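Local coordinates for protein alkaline serine protease AL20 (Nesterenkonia abyssinica, PDB 3CP7) that probably cleaves peptide bonds as a secreted, thermostable alkaline serine protease with a trypsin-like fold, at residues G69-E74 with E98-T103. Residues are numbered along the deposited sequence; the frame is centred on the assembly and turned at random.
Sequences GVWAAE and ETKGGT
In the six-stranded barrel of this trypsin-like protease, the start of strand 71-78 meets the loop that follows strand 93-97, and Lys100 lies across the indole of Trp71. With CG anti to the carbonyl carbon (chi1 -68°) and an extended chain beyond, Lys100 reaches over the indole to Val70. Lys100 CE sits over one face, 3.8 Å from the centroid of the six-membered ring of Trp71, a CH-pi contact. Lys100 NZ stands above the five-membered ring in a cation-pi contact and donates to Val70 O at 2.8 Å, from above that carbonyl plane. Glu98 O and Thr103 O meet the indole edge in its plane, Glu98 O 3.2 Å from Trp71 CE3. An alanine in place of Trp71 would probably leave the Lys100 chain without its aromatic floor, tied at NZ to Val70 O but with a gap beneath CD and CE. Glu98 grips Ala72 twice: Glu98 N donates to Ala72 O (2.8 Å), and Ala72 N donates almost straight (177°) to Glu98 OE2. One water joins Glu98 OE2 to Val70 O; another joins Glu74 OE2 to Thr99 N. A type I' beta turn from Lys100 to Thr103 reverses the chain. Trp71 NE1 is hydrogen-bonded to His68 O, and the indole also packs on Pro59 of strand 55-59 and on Val105 and Gln108 of helix 105-109.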
loop_
_atom_site.group_PDB
_atom_site.type_symbol
_atom_site.label_atom_id
_atom_site.label_comp_id
_atom_site.label_asym_id
_atom_site.label_seq_id
_atom_site.Cartn_x
_atom_site.Cartn_y
_atom_site.Cartn_z
ATOM N N GLY A 69 25.934 6.723 7.307
ATOM C CA GLY A 69 25.988 5.846 6.153
ATOM C C GLY A 69 24.735 5.894 5.307
ATOM O O GLY A 69 24.008 6.886 5.310
ATOM N N VAL A 70 24.496 4.805 4.586
ATOM C CA VAL A 70 23.458 4.743 3.565
ATOM C C VAL A 70 22.584 3.523 3.848
ATOM O O VAL A 70 23.098 2.454 4.168
ATOM C CB VAL A 70 24.091 4.695 2.145
ATOM C CG1 VAL A 70 24.749 3.352 1.853
ATOM C CG2 VAL A 70 23.079 5.014 1.090
ATOM N N TRP A 71 21.265 3.690 3.757
ATOM C CA TRP A 71 20.312 2.681 4.207
ATOM C C TRP A 71 19.373 2.252 3.090
ATOM O O TRP A 71 18.645 3.080 2.544
ATOM C CB TRP A 71 19.498 3.252 5.383
ATOM C CG TRP A 71 20.350 3.481 6.590
ATOM C CD1 TRP A 71 21.312 4.443 6.749
ATOM C CD2 TRP A 71 20.363 2.699 7.785
ATOM N NE1 TRP A 71 21.920 4.312 7.978
ATOM C CE2 TRP A 71 21.346 3.250 8.638
ATOM C CE3 TRP A 71 19.626 1.592 8.225
ATOM C CZ2 TRP A 71 21.622 2.715 9.906
ATOM C CZ3 TRP A 71 19.892 1.067 9.485
ATOM C CH2 TRP A 71 20.881 1.628 10.310
ATOM N N ALA A 72 19.376 0.965 2.752
ATOM C CA ALA A 72 18.520 0.454 1.684
ATOM C C ALA A 72 17.094 0.232 2.171
ATOM O O ALA A 72 16.881 -0.197 3.305
ATOM C CB ALA A 72 19.084 -0.849 1.121
ATOM N N ALA A 73 16.118 0.499 1.299
ATOM C CA ALA A 73 14.727 0.186 1.606
ATOM C C ALA A 73 14.438 -1.309 1.534
ATOM O O ALA A 73 14.970 -2.025 0.668
ATOM C CB ALA A 73 13.795 0.928 0.664
ATOM N N GLU A 74 13.591 -1.775 2.447
ATOM C CA GLU A 74 13.048 -3.129 2.391
ATOM C C GLU A 74 11.600 -3.149 1.928
ATOM O O GLU A 74 11.211 -4.030 1.168
ATOM C CB GLU A 74 13.175 -3.827 3.737
ATOM C CG GLU A 74 14.610 -4.114 4.112
ATOM C CD GLU A 74 14.750 -5.091 5.262
ATOM O OE1 GLU A 74 13.838 -5.170 6.117
ATOM O OE2 GLU A 74 15.793 -5.776 5.309
ATOM N N GLU A 98 16.196 -1.142 5.899
ATOM C CA GLU A 98 16.920 -2.274 6.451
ATOM C C GLU A 98 17.402 -2.008 7.873
ATOM O O GLU A 98 17.496 -0.855 8.329
ATOM C CB GLU A 98 18.129 -2.584 5.565
ATOM C CG GLU A 98 19.207 -1.496 5.595
ATOM C CD GLU A 98 20.432 -1.812 4.751
ATOM O OE1 GLU A 98 20.837 -2.995 4.687
ATOM O OE2 GLU A 98 21.007 -0.864 4.174
ATOM N N THR A 99 17.706 -3.104 8.562
ATOM C CA THR A 99 18.389 -3.083 9.836
ATOM C C THR A 99 19.815 -3.577 9.578
ATOM O O THR A 99 20.018 -4.521 8.811
ATOM C CB THR A 99 17.655 -3.996 10.837
ATOM O OG1 THR A 99 16.349 -3.465 11.094
ATOM C CG2 THR A 99 18.389 -4.087 12.148
ATOM N N LYS A 100 20.797 -2.903 10.175
ATOM C CA LYS A 100 22.207 -3.233 9.960
ATOM C C LYS A 100 22.790 -3.842 11.218
ATOM O O LYS A 100 23.006 -3.135 12.202
ATOM C CB LYS A 100 23.001 -1.982 9.608
ATOM C CG LYS A 100 22.673 -1.375 8.271
ATOM C CD LYS A 100 23.552 -0.165 8.063
ATOM C CE LYS A 100 23.238 0.523 6.766
ATOM N NZ LYS A 100 24.331 1.475 6.448
ATOM N N GLY A 101 23.029 -5.154 11.188
ATOM C CA GLY A 101 23.609 -5.860 12.336
ATOM C C GLY A 101 22.838 -5.577 13.612
ATOM O O GLY A 101 23.423 -5.317 14.674
ATOM N N GLY A 102 21.515 -5.597 13.493
ATOM C CA GLY A 102 20.628 -5.327 14.611
ATOM C C GLY A 102 20.286 -3.862 14.827
ATOM O O GLY A 102 19.420 -3.560 15.643
ATOM N N THR A 103 20.946 -2.955 14.101
ATOM C CA THR A 103 20.718 -1.514 14.298
ATOM C C THR A 103 19.729 -0.945 13.288
ATOM O O THR A 103 19.925 -1.052 12.080
ATOM C CB THR A 103 22.016 -0.692 14.223
ATOM O OG1 THR A 103 23.040 -1.351 14.984
ATOM C CG2 THR A 103 21.797 0.717 14.775
HETATM O O HOH W 1 23.107 -0.128 2.735
HETATM O O HOH W 2 17.208 -5.713 7.485
#